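Local coordinates for protein dihydroorotase (Campylobacter jejuni subsp. jejuni, PDB 3PNU) that probably catalyses the reversible, zinc-dependent cyclisation of N-carbamoyl-L-aspartate to dihydroorotate, the third step of de novo pyrimidine (UMP) synthesis, at residues L31-H36 / K312-K317; R52-A57 / V284-L289; R79-C84 / F89-T94; K175-K178 / K184-M187. One frame throughout, in Å; residues are numbered along the deposited sequence.

Interaction 1 (L31-H36 / K312-K317); sequences LDMHLH and KIYDLK. With ZN (zinc ion), chain D.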
loop_
_atom_site.group_PDB
_atom_site.type_symbol
_atom_site.label_atom_id
_atom_site.label_comp_id
_atom_site.label_asym_id
_atom_site.label_seq_id
_atom_site.Cartn_x
_atom_site.Cartn_y
_atom_site.Cartn_z
ATOM N N LEU A 31 -25.406 8.153 15.663
ATOM C CA LEU A 31 -24.266 8.863 16.168
ATOM C C LEU A 31 -23.031 8.507 15.369
ATOM O O LEU A 31 -22.821 7.348 15.044
ATOM C CB LEU A 31 -24.083 8.487 17.632
ATOM C CG LEU A 31 -25.217 8.986 18.532
ATOM C CD1 LEU A 31 -25.247 8.276 19.896
ATOM C CD2 LEU A 31 -25.095 10.488 18.698
ATOM N N ASP A 32 -22.235 9.514 15.021
ATOM C CA ASP A 32 -20.961 9.274 14.359
ATOM C C ASP A 32 -19.931 9.579 15.419
ATOM O O ASP A 32 -19.649 10.749 15.697
ATOM C CB ASP A 32 -20.746 10.136 13.108
ATOM C CG ASP A 32 -19.367 9.856 12.436
ATOM O OD1 ASP A 32 -18.517 9.180 13.061
ATOM O OD2 ASP A 32 -19.129 10.302 11.295
ATOM N N MET A 33 -19.363 8.531 16.022
ATOM C CA MET A 33 -18.403 8.725 17.140
ATOM C C MET A 33 -16.948 9.023 16.769
ATOM O O MET A 33 -16.073 9.011 17.644
ATOM C CB MET A 33 -18.483 7.546 18.107
ATOM C CG MET A 33 -19.917 7.296 18.623
ATOM S SD MET A 33 -20.653 8.713 19.488
ATOM C CE MET A 33 -19.711 8.772 21.011
ATOM N N HIS A 34 -16.685 9.318 15.498
ATOM C CA HIS A 34 -15.327 9.674 15.073
ATOM C C HIS A 34 -15.405 10.460 13.766
ATOM O O HIS A 34 -15.495 9.865 12.710
ATOM C CB HIS A 34 -14.471 8.400 14.884
ATOM C CG HIS A 34 -13.020 8.675 14.661
ATOM N ND1 HIS A 34 -12.038 8.239 15.527
ATOM C CD2 HIS A 34 -12.379 9.363 13.681
ATOM C CE1 HIS A 34 -10.856 8.629 15.079
ATOM N NE2 HIS A 34 -11.034 9.317 13.963
ATOM N N LEU A 35 -15.329 11.784 13.834
ATOM C CA LEU A 35 -15.495 12.609 12.643
ATOM C C LEU A 35 -14.543 13.781 12.551
ATOM O O LEU A 35 -14.276 14.442 13.538
ATOM C CB LEU A 35 -16.935 13.169 12.633
ATOM C CG LEU A 35 -17.453 13.996 11.433
ATOM C CD1 LEU A 35 -17.311 13.221 10.122
ATOM C CD2 LEU A 35 -18.936 14.407 11.645
ATOM N N HIS A 36 -14.049 14.037 11.340
ATOM C CA HIS A 36 -13.174 15.199 11.061
ATOM C C HIS A 36 -13.939 16.215 10.219
ATOM O O HIS A 36 -14.386 15.898 9.119
ATOM C CB HIS A 36 -11.911 14.765 10.317
ATOM C CG HIS A 36 -11.010 13.909 11.135
ATOM N ND1 HIS A 36 -10.096 14.431 12.030
ATOM C CD2 HIS A 36 -10.894 12.568 11.214
ATOM C CE1 HIS A 36 -9.458 13.439 12.623
ATOM N NE2 HIS A 36 -9.923 12.301 12.144
ATOM N N LYS A 312 -25.841 3.676 25.664
ATOM C CA LYS A 312 -25.732 2.897 26.898
ATOM C C LYS A 312 -24.387 3.109 27.613
ATOM O O LYS A 312 -24.347 3.264 28.822
ATOM C CB LYS A 312 -25.956 1.408 26.616
ATOM C CG LYS A 312 -25.884 0.573 27.870
ATOM C CD LYS A 312 -26.307 -0.852 27.638
ATOM C CE LYS A 312 -26.294 -1.624 28.950
ATOM N NZ LYS A 312 -26.885 -2.973 28.753
ATOM N N ILE A 313 -23.301 3.133 26.845
ATOM C CA ILE A 313 -21.956 3.330 27.371
ATOM C C ILE A 313 -21.775 4.648 28.099
ATOM O O ILE A 313 -21.132 4.699 29.155
ATOM C CB ILE A 313 -20.920 3.248 26.234
ATOM C CG1 ILE A 313 -20.807 1.800 25.762
ATOM C CG2 ILE A 313 -19.554 3.781 26.709
ATOM C CD1 ILE A 313 -19.996 1.616 24.504
ATOM N N TYR A 314 -22.342 5.712 27.544
ATOM C CA TYR A 314 -22.193 7.049 28.132
ATOM C C TYR A 314 -23.439 7.605 28.842
ATOM O O TYR A 314 -23.336 8.629 29.501
ATOM C CB TYR A 314 -21.745 8.068 27.063
ATOM C CG TYR A 314 -20.414 7.767 26.423
ATOM C CD1 TYR A 314 -20.346 7.171 25.171
ATOM C CD2 TYR A 314 -19.213 8.050 27.080
ATOM C CE1 TYR A 314 -19.139 6.884 24.585
ATOM C CE2 TYR A 314 -18.001 7.758 26.498
ATOM C CZ TYR A 314 -17.973 7.176 25.239
ATOM O OH TYR A 314 -16.775 6.873 24.624
ATOM N N ASP A 315 -24.588 6.936 28.725
ATOM C CA ASP A 315 -25.858 7.403 29.333
ATOM C C ASP A 315 -26.301 8.680 28.699
ATOM O O ASP A 315 -26.448 9.694 29.367
ATOM C CB ASP A 315 -25.751 7.641 30.836
ATOM C CG ASP A 315 -26.123 6.436 31.651
ATOM O OD1 ASP A 315 -26.976 5.644 31.196
ATOM O OD2 ASP A 315 -25.568 6.303 32.763
ATOM N N LEU A 316 -26.489 8.639 27.398
ATOM C CA LEU A 316 -26.918 9.808 26.685
ATOM C C LEU A 316 -28.442 9.862 26.662
ATOM O O LEU A 316 -29.120 8.835 26.763
ATOM C CB LEU A 316 -26.393 9.776 25.256
ATOM C CG LEU A 316 -24.892 9.613 25.091
ATOM C CD1 LEU A 316 -24.598 9.558 23.610
ATOM C CD2 LEU A 316 -24.107 10.717 25.771
ATOM N N LYS A 317 -28.960 11.074 26.528
ATOM C CA LYS A 317 -30.377 11.307 26.433
ATOM C C LYS A 317 -30.631 12.410 25.423
ATOM O O LYS A 317 -29.760 13.253 25.200
ATOM C CB LYS A 317 -30.942 11.659 27.808
ATOM C CG LYS A 317 -30.993 10.454 28.695
ATOM C CD LYS A 317 -31.760 10.691 29.958
ATOM C CE LYS A 317 -31.958 9.375 30.664
ATOM N NZ LYS A 317 -32.732 8.424 29.823
HETATM ZN ZN ZN D . -9.495 10.238 12.848
HETATM O O HOH W 1 -8.015 8.547 11.982
#

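Interaction 2 (R52-A57 / V284-L289); sequences RDFCAA and VILPVL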
loop_
_atom_site.group_PDB
_atom_site.type_symbol
_atom_site.label_atom_id
_atom_site.label_comp_id
_atom_site.label_asym_id
_atom_site.label_seq_id
_atom_site.Cartn_x
_atom_site.Cartn_y
_atom_site.Cartn_z
ATOM N N ARG A 52 -26.796 16.614 8.618
ATOM C CA ARG A 52 -28.075 16.201 8.064
ATOM C C ARG A 52 -28.437 14.750 8.419
ATOM O O ARG A 52 -29.590 14.452 8.691
ATOM C CB ARG A 52 -28.051 16.374 6.538
ATOM C CG ARG A 52 -29.104 15.552 5.809
ATOM C CD ARG A 52 -28.791 15.436 4.307
ATOM N NE ARG A 52 -29.211 14.132 3.790
ATOM C CZ ARG A 52 -29.093 13.735 2.526
ATOM N NH1 ARG A 52 -28.586 14.542 1.606
ATOM N NH2 ARG A 52 -29.501 12.522 2.181
ATOM N N ASP A 53 -27.463 13.845 8.422
ATOM C CA ASP A 53 -27.761 12.417 8.676
ATOM C C ASP A 53 -27.545 11.963 10.121
ATOM O O ASP A 53 -27.982 10.892 10.494
ATOM C CB ASP A 53 -26.944 11.515 7.715
ATOM C CG ASP A 53 -27.268 11.767 6.215
ATOM O OD1 ASP A 53 -28.049 12.702 5.919
ATOM O OD2 ASP A 53 -26.741 11.034 5.334
ATOM N N PHE A 54 -26.873 12.772 10.930
ATOM C CA PHE A 54 -26.601 12.398 12.326
ATOM C C PHE A 54 -27.133 13.412 13.324
ATOM O O PHE A 54 -27.212 14.591 13.028
ATOM C CB PHE A 54 -25.082 12.165 12.525
ATOM C CG PHE A 54 -24.569 10.958 11.792
ATOM C CD1 PHE A 54 -24.511 9.726 12.418
ATOM C CD2 PHE A 54 -24.191 11.043 10.463
ATOM C CE1 PHE A 54 -24.068 8.591 11.733
ATOM C CE2 PHE A 54 -23.740 9.915 9.771
ATOM C CZ PHE A 54 -23.680 8.692 10.408
ATOM N N CYS A 55 -27.517 12.940 14.507
ATOM C CA CYS A 55 -28.005 13.846 15.550
ATOM C C CYS A 55 -26.842 14.411 16.352
ATOM O O CYS A 55 -26.987 15.446 17.020
ATOM C CB CYS A 55 -29.006 13.160 16.483
ATOM S SG CYS A 55 -28.352 11.843 17.485
ATOM N N ALA A 56 -25.691 13.733 16.275
ATOM C CA ALA A 56 -24.476 14.154 16.984
ATOM C C ALA A 56 -23.226 13.424 16.455
ATOM O O ALA A 56 -23.322 12.358 15.848
ATOM C CB ALA A 56 -24.628 13.914 18.516
ATOM N N ALA A 57 -22.056 14.001 16.703
ATOM C CA ALA A 57 -20.808 13.385 16.252
ATOM C C ALA A 57 -19.645 13.818 17.108
ATOM O O ALA A 57 -19.590 14.971 17.531
ATOM C CB ALA A 57 -20.549 13.739 14.809
ATOM N N VAL A 284 -22.263 9.113 2.415
ATOM C CA VAL A 284 -22.794 7.818 1.996
ATOM C C VAL A 284 -22.937 6.765 3.088
ATOM O O VAL A 284 -23.354 5.635 2.810
ATOM C CB VAL A 284 -21.896 7.264 0.851
ATOM C CG1 VAL A 284 -21.958 8.182 -0.382
ATOM C CG2 VAL A 284 -20.421 7.129 1.318
ATOM N N ILE A 285 -22.644 7.144 4.336
ATOM C CA ILE A 285 -22.648 6.186 5.473
ATOM C C ILE A 285 -23.934 5.419 5.700
ATOM O O ILE A 285 -23.948 4.183 5.681
ATOM C CB ILE A 285 -22.346 6.893 6.808
ATOM C CG1 ILE A 285 -20.930 7.455 6.820
ATOM C CG2 ILE A 285 -22.536 5.912 7.966
ATOM C CD1 ILE A 285 -20.693 8.505 7.873
ATOM N N LEU A 286 -25.019 6.149 5.937
ATOM C CA LEU A 286 -26.287 5.502 6.248
ATOM C C LEU A 286 -26.755 4.533 5.191
ATOM O O LEU A 286 -27.053 3.371 5.505
ATOM C CB LEU A 286 -27.374 6.538 6.560
ATOM C CG LEU A 286 -27.113 7.311 7.852
ATOM C CD1 LEU A 286 -28.230 8.327 8.071
ATOM C CD2 LEU A 286 -26.996 6.336 9.026
ATOM N N PRO A 287 -26.820 4.983 3.938
ATOM C CA PRO A 287 -27.307 4.023 2.942
ATOM C C PRO A 287 -26.370 2.811 2.790
ATOM O O PRO A 287 -26.845 1.655 2.746
ATOM C CB PRO A 287 -27.417 4.862 1.653
ATOM C CG PRO A 287 -26.693 6.162 1.931
ATOM C CD PRO A 287 -26.644 6.347 3.401
ATOM N N VAL A 288 -25.054 3.057 2.758
ATOM C CA VAL A 288 -24.109 1.950 2.623
ATOM C C VAL A 288 -24.280 1.001 3.812
ATOM O O VAL A 288 -24.395 -0.209 3.616
ATOM C CB VAL A 288 -22.639 2.417 2.475
ATOM C CG1 VAL A 288 -21.726 1.197 2.235
ATOM C CG2 VAL A 288 -22.498 3.441 1.329
ATOM N N LEU A 289 -24.340 1.549 5.033
ATOM C CA LEU A 289 -24.562 0.712 6.233
ATOM C C LEU A 289 -25.888 -0.040 6.165
ATOM O O LEU A 289 -25.986 -1.213 6.556
ATOM C CB LEU A 289 -24.523 1.537 7.526
ATOM C CG LEU A 289 -23.153 1.920 8.111
ATOM C CD1 LEU A 289 -23.324 2.810 9.329
ATOM C CD2 LEU A 289 -22.343 0.687 8.472
HETATM O O HOH W 2 -24.640 9.100 5.718
#

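Interaction 3 (R79-C84 / F89-T94); sequences RILKAC and FTPLMT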
loop_
_atom_site.group_PDB
_atom_site.type_symbol
_atom_site.label_atom_id
_atom_site.label_comp_id
_atom_site.label_asym_id
_atom_site.label_seq_id
_atom_site.Cartn_x
_atom_site.Cartn_y
_atom_site.Cartn_z
ATOM N N ARG A 79 -18.161 27.919 15.326
ATOM C CA ARG A 79 -18.004 27.810 13.871
ATOM C C ARG A 79 -18.764 26.602 13.334
ATOM O O ARG A 79 -19.420 26.690 12.302
ATOM C CB ARG A 79 -16.521 27.765 13.449
ATOM C CG ARG A 79 -15.714 29.007 13.821
ATOM C CD ARG A 79 -14.365 29.088 13.070
ATOM N NE ARG A 79 -13.382 28.094 13.492
ATOM C CZ ARG A 79 -12.549 28.257 14.517
ATOM N NH1 ARG A 79 -12.589 29.362 15.247
ATOM N NH2 ARG A 79 -11.681 27.308 14.836
ATOM N N ILE A 80 -18.690 25.477 14.046
ATOM C CA ILE A 80 -19.407 24.271 13.617
ATOM C C ILE A 80 -20.904 24.537 13.620
ATOM O O ILE A 80 -21.588 24.254 12.638
ATOM C CB ILE A 80 -19.113 23.023 14.502
ATOM C CG1 ILE A 80 -17.619 22.691 14.499
ATOM C CG2 ILE A 80 -19.895 21.821 13.983
ATOM C CD1 ILE A 80 -17.219 21.635 15.467
ATOM N N LEU A 81 -21.411 25.084 14.720
ATOM C CA LEU A 81 -22.850 25.381 14.833
ATOM C C LEU A 81 -23.376 26.259 13.694
ATOM O O LEU A 81 -24.465 26.012 13.178
ATOM C CB LEU A 81 -23.173 25.994 16.192
ATOM C CG LEU A 81 -23.041 25.022 17.366
ATOM C CD1 LEU A 81 -23.261 25.773 18.679
ATOM C CD2 LEU A 81 -24.014 23.836 17.230
ATOM N N LYS A 82 -22.611 27.282 13.308
ATOM C CA LYS A 82 -23.015 28.124 12.177
ATOM C C LYS A 82 -23.056 27.327 10.893
ATOM O O LYS A 82 -24.013 27.402 10.145
ATOM C CB LYS A 82 -22.054 29.292 11.947
ATOM C CG LYS A 82 -22.263 30.541 12.813
ATOM C CD LYS A 82 -21.402 31.717 12.279
ATOM C CE LYS A 82 -21.747 32.089 10.802
ATOM N NZ LYS A 82 -20.835 33.129 10.215
ATOM N N ALA A 83 -21.994 26.567 10.649
ATOM C CA ALA A 83 -21.849 25.775 9.430
ATOM C C ALA A 83 -22.970 24.766 9.203
ATOM O O ALA A 83 -23.259 24.401 8.061
ATOM C CB ALA A 83 -20.496 25.068 9.439
ATOM N N CYS A 84 -23.592 24.321 10.291
ATOM C CA CYS A 84 -24.687 23.348 10.234
ATOM C C CYS A 84 -26.016 24.039 10.006
ATOM O O CYS A 84 -26.906 23.495 9.342
ATOM C CB CYS A 84 -24.747 22.583 11.544
ATOM S SG CYS A 84 -23.202 21.821 11.913
ATOM N N PHE A 89 -28.379 18.928 15.252
ATOM C CA PHE A 89 -27.100 18.240 15.340
ATOM C C PHE A 89 -26.227 18.747 16.476
ATOM O O PHE A 89 -25.896 19.919 16.517
ATOM C CB PHE A 89 -26.370 18.434 14.006
ATOM C CG PHE A 89 -24.993 17.877 13.985
ATOM C CD1 PHE A 89 -24.790 16.520 13.817
ATOM C CD2 PHE A 89 -23.893 18.708 14.122
ATOM C CE1 PHE A 89 -23.533 16.000 13.792
ATOM C CE2 PHE A 89 -22.621 18.185 14.101
ATOM C CZ PHE A 89 -22.444 16.824 13.938
ATOM N N THR A 90 -25.851 17.855 17.386
ATOM C CA THR A 90 -25.000 18.232 18.506
ATOM C C THR A 90 -23.557 17.731 18.308
ATOM O O THR A 90 -23.297 16.532 18.336
ATOM C CB THR A 90 -25.540 17.681 19.835
ATOM O OG1 THR A 90 -26.884 18.142 20.036
ATOM C CG2 THR A 90 -24.654 18.122 21.001
ATOM N N PRO A 91 -22.615 18.656 18.115
ATOM C CA PRO A 91 -21.223 18.279 17.949
ATOM C C PRO A 91 -20.610 17.967 19.296
ATOM O O PRO A 91 -20.690 18.791 20.197
ATOM C CB PRO A 91 -20.597 19.546 17.368
ATOM C CG PRO A 91 -21.432 20.668 17.943
ATOM C CD PRO A 91 -22.811 20.125 18.082
ATOM N N LEU A 92 -20.013 16.787 19.440
ATOM C CA LEU A 92 -19.396 16.396 20.707
ATOM C C LEU A 92 -17.915 16.736 20.614
ATOM O O LEU A 92 -17.146 16.057 19.954
ATOM C CB LEU A 92 -19.632 14.916 20.961
ATOM C CG LEU A 92 -21.110 14.534 21.019
ATOM C CD1 LEU A 92 -21.289 13.030 20.956
ATOM C CD2 LEU A 92 -21.751 15.104 22.281
ATOM N N MET A 93 -17.520 17.775 21.324
ATOM C CA MET A 93 -16.179 18.324 21.221
ATOM C C MET A 93 -15.090 17.582 21.982
ATOM O O MET A 93 -15.342 16.981 23.024
ATOM C CB MET A 93 -16.197 19.788 21.709
ATOM C CG MET A 93 -17.320 20.635 21.112
ATOM S SD MET A 93 -17.252 20.746 19.335
ATOM C CE MET A 93 -15.769 21.765 19.160
ATOM N N THR A 94 -13.868 17.653 21.451
ATOM C CA THR A 94 -12.732 17.050 22.108
ATOM C C THR A 94 -11.514 17.953 22.061
ATOM O O THR A 94 -11.372 18.797 21.171
ATOM C CB THR A 94 -12.271 15.747 21.417
ATOM O OG1 THR A 94 -11.809 16.056 20.090
ATOM C CG2 THR A 94 -13.376 14.708 21.373
#

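Interaction 4 (K175-K178 / K184-M187); sequences KLAK and KIVM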
loop_
_atom_site.group_PDB
_atom_site.type_symbol
_atom_site.label_atom_id
_atom_site.label_comp_id
_atom_site.label_asym_id
_atom_site.label_seq_id
_atom_site.Cartn_x
_atom_site.Cartn_y
_atom_site.Cartn_z
ATOM N N LYS A 175 -1.482 -1.957 28.880
ATOM C CA LYS A 175 -0.901 -1.421 30.096
ATOM C C LYS A 175 -1.714 -0.230 30.616
ATOM O O LYS A 175 -1.891 -0.071 31.825
ATOM C CB LYS A 175 0.583 -1.083 29.953
ATOM C CG LYS A 175 0.919 0.234 29.318
ATOM C CD LYS A 175 2.425 0.526 29.486
ATOM C CE LYS A 175 2.771 1.892 28.927
ATOM N NZ LYS A 175 4.215 2.219 29.030
ATOM N N LEU A 176 -2.220 0.602 29.716
ATOM C CA LEU A 176 -3.046 1.702 30.135
ATOM C C LEU A 176 -4.304 1.181 30.813
ATOM O O LEU A 176 -4.782 1.773 31.766
ATOM C CB LEU A 176 -3.428 2.575 28.959
ATOM C CG LEU A 176 -2.282 3.332 28.311
ATOM C CD1 LEU A 176 -2.788 4.168 27.163
ATOM C CD2 LEU A 176 -1.581 4.214 29.335
ATOM N N ALA A 177 -4.844 0.066 30.322
ATOM C CA ALA A 177 -6.067 -0.493 30.914
ATOM C C ALA A 177 -5.819 -1.031 32.313
ATOM O O ALA A 177 -6.649 -0.847 33.212
ATOM C CB ALA A 177 -6.619 -1.573 30.059
ATOM N N LYS A 178 -4.693 -1.711 32.491
ATOM C CA LYS A 178 -4.349 -2.298 33.782
ATOM C C LYS A 178 -3.991 -1.226 34.815
ATOM O O LYS A 178 -4.385 -1.324 35.966
ATOM C CB LYS A 178 -3.209 -3.302 33.622
ATOM C CG LYS A 178 -3.602 -4.490 32.770
ATOM C CD LYS A 178 -2.585 -5.635 32.796
ATOM C CE LYS A 178 -1.285 -5.296 32.127
ATOM N NZ LYS A 178 -0.371 -6.486 32.176
ATOM N N LYS A 184 -12.201 5.061 30.883
ATOM C CA LYS A 184 -12.754 4.515 29.663
ATOM C C LYS A 184 -11.741 4.817 28.583
ATOM O O LYS A 184 -11.349 5.975 28.382
ATOM C CB LYS A 184 -14.108 5.123 29.307
ATOM C CG LYS A 184 -15.219 4.614 30.173
ATOM C CD LYS A 184 -16.542 5.280 29.810
ATOM C CE LYS A 184 -17.595 4.899 30.809
ATOM N NZ LYS A 184 -18.694 5.878 30.786
ATOM N N ILE A 185 -11.303 3.768 27.903
ATOM C CA ILE A 185 -10.317 3.889 26.862
ATOM C C ILE A 185 -10.943 3.384 25.579
ATOM O O ILE A 185 -11.268 2.196 25.460
ATOM C CB ILE A 185 -9.052 3.075 27.195
ATOM C CG1 ILE A 185 -8.469 3.511 28.548
ATOM C CG2 ILE A 185 -8.029 3.227 26.105
ATOM C CD1 ILE A 185 -7.263 2.692 29.037
ATOM N N VAL A 186 -11.124 4.285 24.622
ATOM C CA VAL A 186 -11.732 3.910 23.352
ATOM C C VAL A 186 -10.666 3.758 22.277
ATOM O O VAL A 186 -9.977 4.712 21.925
ATOM C CB VAL A 186 -12.804 4.929 22.896
ATOM C CG1 VAL A 186 -13.524 4.430 21.631
ATOM C CG2 VAL A 186 -13.800 5.149 24.013
ATOM N N MET A 187 -10.521 2.524 21.798
ATOM C CA MET A 187 -9.599 2.200 20.728
ATOM C C MET A 187 -10.281 2.654 19.430
ATOM O O MET A 187 -11.153 1.961 18.908
ATOM C CB MET A 187 -9.346 0.684 20.702
ATOM C CG MET A 187 -8.790 0.121 22.020
ATOM S SD MET A 187 -8.322 -1.622 21.972
ATOM C CE MET A 187 -9.882 -2.388 21.574
#

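Interaction 1 (L31-H36 / K312-K317)
Leu31 and Leu316 reach toward each other tip to tip, their CD1 methyls 4.0 Å apart; beside them Met33 brings its CE methyl to 4.1 Å from CE1 of Tyr314. These two apolar touches make up the contact across the segments. Met33 and Tyr314 slide past each other in opposite directions, and the methyl comes obliquely to the ring. The thioether can do this because its chain bends at both chi2 (-59°) and chi3 (-70°), a flexibility that suits methionine to filling space beside an aromatic ring. CG2 of the preceding Ile313 lies 3.7 Å above the plane of the Tyr314 ring, over the centre of one face.

The polar work is done within 31-36. Asp32 OD1 accepts from His34 N at 3.1 Å, nearly straight (N-H...O 164°), the donor coming from above the carboxylate plane; this forms an Asx turn where the chain turns a corner. Its OD2 bonds to Ser260 OG, giving this buried carboxylate a second partner.

Metal bonds form the third group. His34 and His36 form the His-X-His motif of the amidohydrolase superfamily: NE2 of His34 at 2.1 Å and NE2 of His36 at 2.2 Å hold one zinc ion, completed by a water, Asp261 and the carboxylated Lys116. Glu188 accepts from His34 ND1 and so helps fix that ring.

In the fold, the contact lays the end of helix 299-314 and the residues just after it against strand 31-35, which pairs with strand 56-59, while Tyr314 also packs on Met257 of strand 256-258 and stacks edge-to-face with Phe113.

Interaction 2 (R52-A57 / V284-L289)
In this TIM-barrel enzyme, the first turn of helix 285-296 packs on the loop that leads into strand 56-59, and the meeting residues are Asp53 and Phe54 with Ile285 and Leu286. Leu286 and Asp53 slide past each other in opposite directions; CD1 of Leu286 comes to 3.5 Å from CB of Asp53, using the aliphatic stem of the acid. The carboxylate is thereby left to polar partners. One water joins the segments: it donates to Asp53 OD2 at 2.9 Å and accepts from Leu286 N at 3.0 Å, satisfying an amide in the first helical turn, which lacks a carbonyl partner within its own helix. An acid placed near a helix N-terminus would probably also be stabilised by the helix dipole. On its other oxygen, Asp53 OD1 makes a salt bridge with Arg52 NE at 2.8 Å.

Phe54 supplies the aromatic part of the contact. Its ring crosses Ile285 at about a right angle: CG2 of Ile285 lies in plane at the ring edge, 3.9 Å from Phe54 CZ, whereas Ile285 CD1 comes obliquely to Phe54 CE2 at the same 3.9 Å. With CG2 anti to the backbone N and CG1 beside it (chi1 -65°), both branches of Ile285 reach one end of the flat ring.

All four residues are buried. Phe258 of strand 256-258 touches both Phe54 and Ile285, Phe54 also packs on Asp32 of strand 31-35, and Leu357 of strand 352-357 lies against Asp53.

Interaction 3 (R79-C84 / F89-T94)
Helix 79-84 and strand 90-93 run nearly antiparallel, at 157° between their directions and 9.4 Å apart at the closest approach of the axes, with Ile80 opposite Pro91 and Cys84 opposite Phe89. From the helix come Ile80, Leu81 and Cys84, and from the strand side come Phe89, Pro91 and Met93.

Ile80 divides its branches between two partners. Its CG2 meets CB of Pro91 at 4.1 Å as the two side chains slide past each other. The longer branch, extended at chi2 (172°), carries CD1 out to meet Met93 tip to tip, 4.0 Å from SD. Beta-branching serves well here, since one residue reaches both Pro91 and Met93, two places apart on the strand. Leu81, more exposed to solvent, crosses Pro91 at about a right angle, its CD2 resting 4.0 Å from Pro91 CD. The proline is compact and apolar and, as a strand residue facing the helix, provides a rigid surface for both neighbours.

At the other end, where the helix finishes, Cys84 SG makes a sulfur-aromatic contact with Phe89: it lies 3.9 Å from CD2 and 4.9 Å from the ring centroid, 58° off the normal, an oblique approach. Such a polarisable, poorly hydrated sulfur fits well in an apolar interior.

This is the second half of a beta-alpha-beta crossover, strand 56-59, helix 70-84, strand 90-93, a repeating unit of the TIM barrel. Ile80 also touches Ile59 of strand 56-59 and Leu43 of helix 40-51, while Ala51 of the latter helix packs on both Cys84 and Phe89.

Interaction 4 (K175-K178 / K184-M187)
Ile185 presses against the helix at Leu176 and Ala177, closing a beta-alpha-beta unit of the TIM barrel in which strand 152-154 leads through helix 170-179 to strand 185-187. The contact is small, burying 98 Å² in all, and its tight part depends on one methyl group. A CG1 placed beside the backbone N (chi1 -57°) and a chain extended at chi2 carry CD1 of Ile185 out toward the helix. It comes to 3.8 Å from CB of Leu176. Ala177 suits this position because a side chain of a single methyl lets the isoleucine approach the helix backbone itself; the two CA atoms, of Ala177 and Ile185, are 7.3 Å apart. All three touching residues are buried, and Ile185 is further packed by Leu205 of strand 205-209 and Tyr173 of the same helix.

The outer side of the helix is looser and polar. Lys178 is exposed and its first side-chain bond points away from the strand, as suits a charged residue on the outward face. Lys175 is partly exposed, yet its amino group has a backbone acceptor in Phe133 O. On the strand side, Lys184 takes no part in the packing on the helix; its NZ reaches Ile313 O of helix 299-314 instead.

At the tight centre, Ile185 CD1 lies against the peptide bond joining Leu176 and Ala177, 3.8 Å from Ala177 N.

How the interactions relate
Interactions 1, 2 and 3 share one parallel barrel sheet, in which strands 31-35, 56-59 and 90-93 lie side by side; their centres are 13 to 15 Å apart. Backbone bonds join neighbours: Asp32 with Ala56 between interactions 1 and 2, Ala57 with Leu92 between 2 and 3. Interaction 4 belongs to the sheet of strand 185-187, its centre about 28 Å from that of interaction 2, but touches interaction 1 where Tyr314 OH packs on Val186 CG2. Along the chain, interactions 3 and 4 follow one another inside the loop closed by 2, itself nested within 1. Interactions 1 and 2 thus bring helices 299-314 and 285-296 back onto early parts of the barrel that carries the zinc site.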